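PDB 2FSW: PG_0823 protein from Porphyromonas gingivalis, which probably binds DNA as a dimeric transcriptional regulator of the HxlR-like winged helix-turn-helix family. Local coordinates for residues R37-R40 with Y41-K45; I99-F102 with G103-L107; L60-L63 with C64-L68; R16-M19 with Q20-G24. All coordinates share one frame; numbering follows the deposited sequence. Where two conformers were deposited one is given.

In the fold
Contact 3 sits deepest, its centre about 8 Å from the centre of the chain, and touches both contact 1 and contact 4. Contacts 1 and 3 belong to consecutive helices, 41-47 and 53-65, that pack on each other as the helix-turn-helix. Contact 2 lies farthest out, about 18 Å from the centre, close to the C-terminus. It has no touch with contact 4 inside the chain, yet both touch the second subunit, which contact 3 reaches only through Leu68. All four rest on helical backbone bonds and differ in what is added: isoleucine packing at a helix start in contact 1, carbonyls shared with the second subunit in contact 2, a leucine pair and a CH-pi contact in contact 3, a bridging water in contact 4.

Contact 1: R37-R40 with Y41-K45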
loop_
_atom_site.group_PDB
_atom_site.type_symbol
_atom_site.label_atom_id
_atom_site.label_comp_id
_atom_site.label_asym_id
_atom_site.label_seq_id
_atom_site.Cartn_x
_atom_site.Cartn_y
_atom_site.Cartn_z
ATOM N N ARG B 37 16.082 -4.943 12.338
ATOM C CA ARG B 37 17.524 -4.961 12.381
ATOM C C ARG B 37 18.114 -3.660 11.859
ATOM O O ARG B 37 17.391 -2.741 11.477
ATOM C CB ARG B 37 18.084 -6.191 11.637
ATOM C CG ARG B 37 17.501 -6.484 10.270
ATOM C CD ARG B 37 18.122 -5.648 9.174
ATOM N NE ARG B 37 17.459 -5.913 7.895
ATOM C CZ ARG B 37 17.898 -6.781 6.981
ATOM N NH1 ARG B 37 19.014 -7.468 7.183
ATOM N NH2 ARG B 37 17.219 -6.960 5.855
ATOM N N ILE B 38 19.437 -3.590 11.896
ATOM C CA ILE B 38 20.191 -2.465 11.379
ATOM C C ILE B 38 20.720 -2.880 10.020
ATOM O O ILE B 38 21.342 -3.944 9.870
ATOM C CB ILE B 38 21.395 -2.124 12.288
ATOM C CG1 ILE B 38 21.008 -2.166 13.782
ATOM C CG2 ILE B 38 22.055 -0.811 11.856
ATOM C CD1 ILE B 38 20.165 -1.003 14.281
ATOM N N ILE B 39 20.478 -2.036 9.027
ATOM C CA ILE B 39 20.899 -2.338 7.673
ATOM C C ILE B 39 21.628 -1.154 7.052
ATOM O O ILE B 39 21.152 -0.007 7.109
ATOM C CB ILE B 39 19.705 -2.836 6.797
ATOM C CG1 ILE B 39 20.193 -3.360 5.436
ATOM C CG2 ILE B 39 18.620 -1.753 6.661
ATOM C CD1 ILE B 39 19.174 -4.245 4.704
ATOM N N ARG B 40 22.804 -1.440 6.493
ATOM C CA ARG B 40 23.571 -0.476 5.710
ATOM C C ARG B 40 22.828 -0.147 4.427
ATOM O O ARG B 40 22.151 -1.008 3.869
ATOM C CB ARG B 40 24.948 -1.043 5.354
ATOM C CG ARG B 40 26.110 -0.477 6.164
ATOM C CD ARG B 40 27.373 -0.342 5.304
ATOM N NE ARG B 40 27.178 0.589 4.186
ATOM C CZ ARG B 40 27.021 0.230 2.916
ATOM N NH1 ARG B 40 27.054 -1.049 2.567
ATOM N NH2 ARG B 40 26.833 1.159 1.991
ATOM N N TYR B 41 22.959 1.094 3.966
ATOM C CA TYR B 41 22.395 1.526 2.683
ATOM C C TYR B 41 22.615 0.520 1.545
ATOM O O TYR B 41 21.684 0.186 0.820
ATOM C CB TYR B 41 23.011 2.871 2.264
ATOM C CG TYR B 41 22.609 3.298 0.880
ATOM C CD1 TYR B 41 21.465 4.067 0.679
ATOM C CD2 TYR B 41 23.349 2.911 -0.235
ATOM C CE1 TYR B 41 21.075 4.451 -0.594
ATOM C CE2 TYR B 41 22.968 3.286 -1.513
ATOM C CZ TYR B 41 21.830 4.057 -1.681
ATOM O OH TYR B 41 21.437 4.439 -2.937
ATOM N N GLY B 42 23.859 0.069 1.387
ATOM C CA GLY B 42 24.240 -0.830 0.298
ATOM C C GLY B 42 23.565 -2.185 0.373
ATOM O O GLY B 42 23.171 -2.734 -0.651
ATOM N N GLU B 43 23.452 -2.731 1.586
ATOM C CA GLU B 43 22.722 -3.980 1.814
ATOM C C GLU B 43 21.239 -3.803 1.466
ATOM O O GLU B 43 20.635 -4.685 0.845
ATOM C CB GLU B 43 22.863 -4.437 3.267
ATOM C CG GLU B 43 24.139 -5.188 3.593
ATOM C CD GLU B 43 24.323 -5.431 5.094
ATOM O OE1 GLU B 43 23.468 -4.996 5.912
ATOM O OE2 GLU B 43 25.347 -6.055 5.460
ATOM N N LEU B 44 20.681 -2.653 1.854
ATOM C CA LEU B 44 19.269 -2.321 1.626
ATOM C C LEU B 44 18.999 -2.278 0.126
ATOM O O LEU B 44 18.062 -2.910 -0.358
ATOM C CB LEU B 44 18.912 -0.974 2.274
ATOM C CG LEU B 44 17.536 -0.708 2.922
ATOM C CD1 LEU B 44 17.219 0.792 2.908
ATOM C CD2 LEU B 44 16.378 -1.507 2.314
ATOM N N LYS B 45 19.850 -1.566 -0.612
ATOM C CA LYS B 45 19.720 -1.489 -2.070
ATOM C C LYS B 45 19.795 -2.862 -2.735
ATOM O O LYS B 45 19.032 -3.146 -3.665
ATOM C CB LYS B 45 20.765 -0.551 -2.680
ATOM C CG LYS B 45 20.366 -0.080 -4.064
ATOM C CD LYS B 45 21.474 0.658 -4.759
ATOM C CE LYS B 45 21.319 0.530 -6.259
ATOM N NZ LYS B 45 22.603 0.821 -6.940
#
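Strand 39-40 runs straight into helix 41-47 here, the first helix of the helix-turn-helix, and Ile39 and Arg40 at the end of the strand pack against the opening turn through Glu43 and Leu44. Arg40 holds the N-cap position, and its carbonyl O accepts the first i to i+4 bond of the helix, from Leu44 N at 3.0 Å. The bond is fairly straight (159° at the hydrogen), and the donor sits nearly in line with the C=O. One residue further on, Lys45 N repeats the pattern on Tyr41 O at 2.9 Å.

Ile39 supplies the apolar half. With CG1 anti to its backbone N (chi1 -171°), its longer branch reaches over the start of the helix: CG1 lies 3.6 Å from Glu43 CB, and CD1 comes to 3.6 Å from Leu44 N. The other branch, CG2, meets Leu44 CG at 4.0 Å, the two side chains passing at about a right angle. CD1 also rests over one face of the Arg37 guanidinium, off toward its rim, while Arg37 NH2 bonds back to Gln33 O.

In this winged-helix fold the short strand is an outer member of the three-stranded sheet, and Ile39 pairs through its backbone with Tyr83. Tyr41 leaves on the far side, CG anti to its own N (chi1 173°), and its OH is hydrogen-bonded to Glu53 OE1 at the start of the next helix. The other oxygen of that carboxylate, OE2, takes a salt bridge from Lys45 NZ, which gives Glu53 two partners from helix 41-47.

Contact 2: I99-F102 with G103-L107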
loop_
_atom_site.group_PDB
_atom_site.type_symbol
_atom_site.label_atom_id
_atom_site.label_comp_id
_atom_site.label_asym_id
_atom_site.label_seq_id
_atom_site.Cartn_x
_atom_site.Cartn_y
_atom_site.Cartn_z
ATOM N N ILE B 99 0.322 -8.200 4.281
ATOM C CA ILE B 99 0.650 -8.146 2.859
ATOM C C ILE B 99 1.426 -9.383 2.417
ATOM O O ILE B 99 1.142 -9.960 1.346
ATOM C CB ILE B 99 1.398 -6.820 2.487
ATOM C CG1 ILE B 99 0.475 -5.609 2.710
ATOM C CG2 ILE B 99 1.871 -6.841 1.033
ATOM C CD1 ILE B 99 1.195 -4.224 2.680
ATOM N N ALA B 100 2.377 -9.809 3.251
ATOM C CA ALA B 100 3.149 -11.023 2.986
ATOM C C ALA B 100 2.236 -12.241 2.919
ATOM O O ALA B 100 2.348 -13.073 1.999
ATOM C CB ALA B 100 4.220 -11.226 4.069
ATOM N N LYS B 101 1.341 -12.347 3.903
ATOM C CA LYS B 101 0.359 -13.415 3.947
ATOM C C LYS B 101 -0.501 -13.441 2.668
ATOM O O LYS B 101 -0.736 -14.504 2.107
ATOM C CB LYS B 101 -0.521 -13.262 5.196
ATOM C CG LYS B 101 -1.662 -14.264 5.314
ATOM C CD LYS B 101 -2.387 -14.086 6.633
ATOM C CE LYS B 101 -3.613 -14.952 6.671
ATOM N NZ LYS B 101 -4.280 -14.935 8.014
ATOM N N PHE B 102 -0.968 -12.269 2.231
ATOM C CA PHE B 102 -1.771 -12.193 1.008
ATOM C C PHE B 102 -0.989 -12.760 -0.191
ATOM O O PHE B 102 -1.480 -13.621 -0.938
ATOM C CB PHE B 102 -2.240 -10.740 0.731
ATOM C CG PHE B 102 -3.043 -10.612 -0.543
ATOM C CD1 PHE B 102 -4.410 -10.791 -0.529
ATOM C CD2 PHE B 102 -2.393 -10.426 -1.788
ATOM C CE1 PHE B 102 -5.153 -10.736 -1.735
ATOM C CE2 PHE B 102 -3.107 -10.365 -2.969
ATOM C CZ PHE B 102 -4.495 -10.513 -2.947
ATOM N N GLY B 103 0.228 -12.263 -0.368
ATOM C CA GLY B 103 1.088 -12.727 -1.418
ATOM C C GLY B 103 1.331 -14.235 -1.433
ATOM O O GLY B 103 1.230 -14.866 -2.494
HETATM N N MSE B 104 1.648 -14.803 -0.268
HETATM C CA MSE B 104 2.007 -16.221 -0.143
HETATM C C MSE B 104 0.812 -17.116 -0.375
HETATM O O MSE B 104 0.957 -18.223 -0.874
HETATM C CB MSE B 104 2.558 -16.551 1.248
HETATM C CG MSE B 104 3.895 -15.928 1.593
HETATM SE SE MSE B 104 4.533 -16.536 3.376
HETATM C CE MSE B 104 4.615 -14.785 4.220
ATOM N N GLU B 105 -0.365 -16.646 0.008
ATOM C CA GLU B 105 -1.543 -17.463 -0.124
ATOM C C GLU B 105 -2.167 -17.343 -1.506
ATOM O O GLU B 105 -2.787 -18.290 -1.980
ATOM C CB GLU B 105 -2.567 -17.120 0.973
ATOM C CG GLU B 105 -2.125 -17.503 2.399
ATOM C CD GLU B 105 -3.249 -17.370 3.445
ATOM O OE1 GLU B 105 -4.341 -16.861 3.112
ATOM O OE2 GLU B 105 -3.036 -17.798 4.602
ATOM N N ASN B 106 -2.011 -16.180 -2.149
ATOM C CA ASN B 106 -2.821 -15.854 -3.336
ATOM C C ASN B 106 -2.046 -15.565 -4.609
ATOM O O ASN B 106 -2.599 -15.648 -5.709
ATOM C CB ASN B 106 -3.763 -14.685 -3.058
ATOM C CG ASN B 106 -4.644 -14.920 -1.859
ATOM O OD1 ASN B 106 -4.449 -14.317 -0.794
ATOM N ND2 ASN B 106 -5.612 -15.798 -2.010
ATOM N N LEU B 107 -0.794 -15.182 -4.467
ATOM C CA LEU B 107 0.030 -14.922 -5.630
ATOM C C LEU B 107 1.069 -16.028 -5.756
ATOM O O LEU B 107 1.650 -16.170 -6.803
ATOM C CB LEU B 107 0.700 -13.548 -5.524
ATOM C CG LEU B 107 -0.092 -12.249 -5.831
ATOM C CD1 LEU B 107 -1.586 -12.389 -6.085
ATOM C CD2 LEU B 107 0.143 -11.195 -4.805
#
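Ile99 and Gly103 join across one turn of helix 93-106, the C-terminal helix, which here lies against the second subunit of the dimer. Gly103 N gives its hydrogen to Ile99 O at 3.0 Å and almost straight, 174°. Ile99 O has a second partner, Ser18 OG of the second subunit, so a helical carbonyl is also used between chains. The pattern continues with Met104 N on Ala100 O at 2.9 Å and Glu105 N on Lys101 O at 3.0 Å. Phe102 O is engaged twice, by Asn106 N at 2.9 Å and more weakly by Glu105 N. Leu107 N bonds to Gly103 O at 2.8 Å, and Leu107 O, at the chain end, accepts from Lys17 NZ of the second subunit.

The side chains add little polar grip. Lys101 and Glu105 run obliquely past one another with their charges apart, Lys101 NZ standing 4.6 Å from Glu105 OE2; any attraction is probably modest. Phe102, its CG anti to the backbone N (chi1 179°), swings its ring off the helix to meet Phe22 of the second subunit edge-to-face. Leu107 CD2 approaches the edge of that same Phe102 ring, 3.8 Å from Phe102 CE2. On another side of the helix the selenomethionine Met104 bends at its selenium, bringing methyl CE to 3.6 Å from Ala100 CB.

Contact 3: L60-L63 with C64-L68; sequences LKFL and CGKGL
This is a helix C-terminus closed by a Schellman motif: Leu63 and Leu68 meet at the end of helix 53-65, the second helix of the helix-turn-helix and, as in other winged-helix proteins, probably the one that reads DNA. Gly67 leaves the helix with a positive phi of 74°, turning the chain so that Leu68 N reaches back five residues to Leu63 O at 2.9 Å. Inside that bond a shorter one runs from Gly67 N to Cys64 O. The hydrophobic contact that commonly accompanies the motif is present: Leu63 CD2 and Leu68 CD1 lie 3.9 Å apart. Before the turn the helix is regular, with Cys64 N on Leu60 O and Gly65 N on Lys61 O.

Phe62 and Lys66 make the outer contact. Lys66 bends sharply at chi2 (-71°), so its aliphatic chain folds over the aromatic ring rather than running straight out. Its CG stands 4.2 Å from the Phe62 ring centroid and only 13° off the normal, a CH-pi contact over the face, while Lys66 CE comes to 3.5 Å from Phe62 CE1.

Leu63 packs on Ile30 and Ile31 of helix 27-34 and on Ile69 of strand 69-74, and Leu60 packs toward helix 41-47 on Tyr41 and Leu44; Phe62 and Leu68 both lie on Ile21 of helix 14-22, with Leu68 also reaching Phe102 of the second subunit.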
loop_
_atom_site.group_PDB
_atom_site.type_symbol
_atom_site.label_atom_id
_atom_site.label_comp_id
_atom_site.label_asym_id
_atom_site.label_seq_id
_atom_site.Cartn_x
_atom_site.Cartn_y
_atom_site.Cartn_z
ATOM N N LEU B 60 14.122 6.958 1.163
ATOM C CA LEU B 60 14.805 7.020 2.462
ATOM C C LEU B 60 14.640 8.382 3.146
ATOM O O LEU B 60 14.427 8.437 4.355
ATOM C CB LEU B 60 16.289 6.643 2.342
ATOM C CG LEU B 60 16.613 5.153 2.127
ATOM C CD1 LEU B 60 18.095 4.944 1.783
ATOM C CD2 LEU B 60 16.185 4.262 3.307
ATOM N N LYS B 61 14.714 9.466 2.371
ATOM C CA LYS B 61 14.499 10.818 2.905
ATOM C C LYS B 61 13.060 11.011 3.378
ATOM O O LYS B 61 12.820 11.497 4.481
ATOM C CB LYS B 61 14.844 11.902 1.875
ATOM C CG LYS B 61 14.701 13.314 2.443
ATOM C CD LYS B 61 14.519 14.413 1.388
ATOM C CE LYS B 61 13.101 14.466 0.771
ATOM N NZ LYS B 61 11.970 13.766 1.506
ATOM N N PHE B 62 12.115 10.634 2.524
ATOM C CA PHE B 62 10.687 10.673 2.847
ATOM C C PHE B 62 10.398 9.978 4.187
ATOM O O PHE B 62 9.820 10.582 5.089
ATOM C CB PHE B 62 9.893 10.062 1.685
ATOM C CG PHE B 62 8.411 9.989 1.914
ATOM C CD1 PHE B 62 7.611 11.126 1.773
ATOM C CD2 PHE B 62 7.804 8.769 2.228
ATOM C CE1 PHE B 62 6.227 11.052 1.967
ATOM C CE2 PHE B 62 6.427 8.687 2.427
ATOM C CZ PHE B 62 5.638 9.831 2.294
ATOM N N LEU B 63 10.844 8.729 4.318
ATOM C CA LEU B 63 10.607 7.927 5.526
ATOM C C LEU B 63 11.258 8.480 6.798
ATOM O O LEU B 63 10.698 8.346 7.892
ATOM C CB LEU B 63 11.047 6.480 5.304
ATOM C CG LEU B 63 10.301 5.626 4.271
ATOM C CD1 LEU B 63 11.098 4.368 4.009
ATOM C CD2 LEU B 63 8.875 5.298 4.743
ATOM N N CYS B 64 12.447 9.075 6.662
ATOM C CA CYS B 64 13.084 9.793 7.778
ATOM C C CYS B 64 12.231 10.995 8.192
ATOM O O CYS B 64 12.010 11.227 9.383
ATOM C CB CYS B 64 14.493 10.260 7.403
ATOM S SG CYS B 64 15.768 8.986 7.510
ATOM N N GLY B 65 11.746 11.739 7.196
ATOM C CA GLY B 65 10.898 12.912 7.412
ATOM C C GLY B 65 9.572 12.595 8.078
ATOM O O GLY B 65 9.023 13.432 8.795
ATOM N N LYS B 66 9.062 11.384 7.843
ATOM C CA LYS B 66 7.824 10.909 8.474
ATOM C C LYS B 66 8.068 10.250 9.840
ATOM O O LYS B 66 7.121 9.874 10.540
ATOM C CB LYS B 66 7.077 9.937 7.542
ATOM C CG LYS B 66 6.619 10.547 6.215
ATOM C CD LYS B 66 5.489 11.528 6.422
ATOM C CE LYS B 66 5.136 12.214 5.131
ATOM N NZ LYS B 66 3.727 12.701 5.153
ATOM N N GLY B 67 9.336 10.117 10.214
ATOM C CA GLY B 67 9.708 9.586 11.522
ATOM C C GLY B 67 9.505 8.088 11.611
ATOM O O GLY B 67 9.284 7.542 12.697
ATOM N N LEU B 68 9.602 7.425 10.462
ATOM C CA LEU B 68 9.353 5.985 10.371
ATOM C C LEU B 68 10.646 5.172 10.449
ATOM O O LEU B 68 10.649 4.039 10.930
ATOM C CB LEU B 68 8.587 5.663 9.082
ATOM C CG LEU B 68 7.108 6.081 9.039
ATOM C CD1 LEU B 68 6.458 5.625 7.737
ATOM C CD2 LEU B 68 6.358 5.528 10.222
#

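Contact 4: R16-M19 with Q20-G24; sequences RKSM and QIFAG
Gln20 N bonds unevenly back to the preceding turn near the end of helix 14-22, at 3.2 Å to Lys17 O and only weakly, at 3.5 Å, to Arg16 O. The Lys17 bond comes from well above the carbonyl plane, 59° out of it. A better-formed bond follows, Phe22 N to Ser18 O at 3.1 Å, lying in the plane of that carbonyl; Ile21 N adds a weak bond to the same oxygen.

The Gln20 side chain doubles back at chi2 (-73°), which brings its OE1 round toward the Arg16 carbonyl. One water donates to Gln20 OE1 at 2.6 Å and to Arg16 O at 2.9 Å. Arg16 NH1 turns elsewhere, to Ser9 O and to Pro49 O of the second subunit.

Apolar contacts line other sides. Met19, a selenomethionine bent at chi2 and chi3, curls its methyl CE to 3.9 Å from Phe22 CB, and Ser18 CB touches Phe22 CE1, also at 3.9 Å. Ser18 OG is hydrogen-bonded to Pro14 O and to Ile99 O of the second subunit, two carbonyls that probably share its one hydrogen.

The water probably compensates Arg16 O for its long bond to Gln20 N, while Met19, packed on Leu28 of the second subunit, brings apolar surface to the dimer contact.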
loop_
_atom_site.group_PDB
_atom_site.type_symbol
_atom_site.label_atom_id
_atom_site.label_comp_id
_atom_site.label_asym_id
_atom_site.label_seq_id
_atom_site.Cartn_x
_atom_site.Cartn_y
_atom_site.Cartn_z
ATOM N N ARG B 16 -7.136 6.686 4.134
ATOM C CA ARG B 16 -6.653 7.739 3.237
ATOM C C ARG B 16 -5.462 8.524 3.796
ATOM O O ARG B 16 -4.543 8.884 3.047
ATOM C CB ARG B 16 -7.803 8.687 2.860
ATOM C CG ARG B 16 -7.421 9.728 1.826
ATOM C CD ARG B 16 -8.580 10.052 0.912
ATOM N NE ARG B 16 -8.178 10.965 -0.156
ATOM C CZ ARG B 16 -9.024 11.588 -0.974
ATOM N NH1 ARG B 16 -10.339 11.414 -0.857
ATOM N NH2 ARG B 16 -8.551 12.385 -1.918
ATOM N N LYS B 17 -5.476 8.801 5.101
ATOM C CA LYS B 17 -4.313 9.414 5.746
ATOM C C LYS B 17 -3.094 8.507 5.560
ATOM O O LYS B 17 -2.022 8.965 5.156
ATOM C CB LYS B 17 -4.547 9.660 7.245
ATOM C CG LYS B 17 -5.562 10.745 7.606
ATOM C CD LYS B 17 -5.241 11.320 8.986
ATOM C CE LYS B 17 -6.428 11.251 9.957
ATOM N NZ LYS B 17 -6.619 9.850 10.497
ATOM N N SER B 18 -3.278 7.211 5.824
ATOM C CA SER B 18 -2.159 6.253 5.801
ATOM C C SER B 18 -1.547 6.096 4.422
ATOM O O SER B 18 -0.321 6.022 4.293
ATOM C CB SER B 18 -2.589 4.908 6.355
ATOM O OG SER B 18 -2.769 5.010 7.747
HETATM N N MSE B 19 -2.411 6.057 3.402
HETATM C CA MSE B 19 -1.974 5.929 2.012
HETATM C C MSE B 19 -1.136 7.112 1.498
HETATM O O MSE B 19 -0.379 6.951 0.541
HETATM C CB MSE B 19 -3.150 5.623 1.076
HETATM C CG MSE B 19 -3.810 4.251 1.297
HETATM SE SE MSE B 19 -2.607 2.767 1.796
HETATM C CE MSE B 19 -1.331 2.803 0.341
ATOM N N GLN B 20 -1.227 8.272 2.145
ATOM C CA GLN B 20 -0.303 9.383 1.845
ATOM C C GLN B 20 1.153 8.954 2.050
ATOM O O GLN B 20 2.028 9.255 1.231
ATOM C CB GLN B 20 -0.596 10.597 2.727
ATOM C CG GLN B 20 -1.996 11.175 2.602
ATOM C CD GLN B 20 -2.217 11.913 1.301
ATOM O OE1 GLN B 20 -3.195 11.664 0.591
ATOM N NE2 GLN B 20 -1.305 12.829 0.976
ATOM N N ILE B 21 1.404 8.246 3.148
ATOM C CA ILE B 21 2.733 7.724 3.468
ATOM C C ILE B 21 3.093 6.488 2.634
ATOM O O ILE B 21 4.175 6.432 2.041
ATOM C CB ILE B 21 2.831 7.359 4.967
ATOM C CG1 ILE B 21 2.469 8.564 5.845
ATOM C CG2 ILE B 21 4.210 6.819 5.295
ATOM C CD1 ILE B 21 2.528 8.302 7.357
ATOM N N PHE B 22 2.164 5.527 2.573
ATOM C CA PHE B 22 2.449 4.156 2.128
ATOM C C PHE B 22 2.235 3.900 0.645
ATOM O O PHE B 22 2.556 2.809 0.164
ATOM C CB PHE B 22 1.583 3.130 2.890
ATOM C CG PHE B 22 1.768 3.135 4.380
ATOM C CD1 PHE B 22 0.668 2.925 5.222
ATOM C CD2 PHE B 22 3.029 3.309 4.956
ATOM C CE1 PHE B 22 0.815 2.924 6.607
ATOM C CE2 PHE B 22 3.182 3.319 6.361
ATOM C CZ PHE B 22 2.064 3.122 7.179
ATOM N N ALA B 23 1.692 4.884 -0.072
ATOM C CA ALA B 23 1.316 4.707 -1.484
ATOM C C ALA B 23 2.480 4.411 -2.429
ATOM O O ALA B 23 2.275 3.902 -3.516
ATOM C CB ALA B 23 0.516 5.903 -1.989
ATOM N N GLY B 24 3.703 4.712 -2.031
ATOM C CA GLY B 24 4.835 4.465 -2.919
ATOM C C GLY B 24 4.940 3.034 -3.408
ATOM O O GLY B 24 4.398 2.115 -2.776
HETATM O O HOH W 1 -4.058 9.197 0.208
#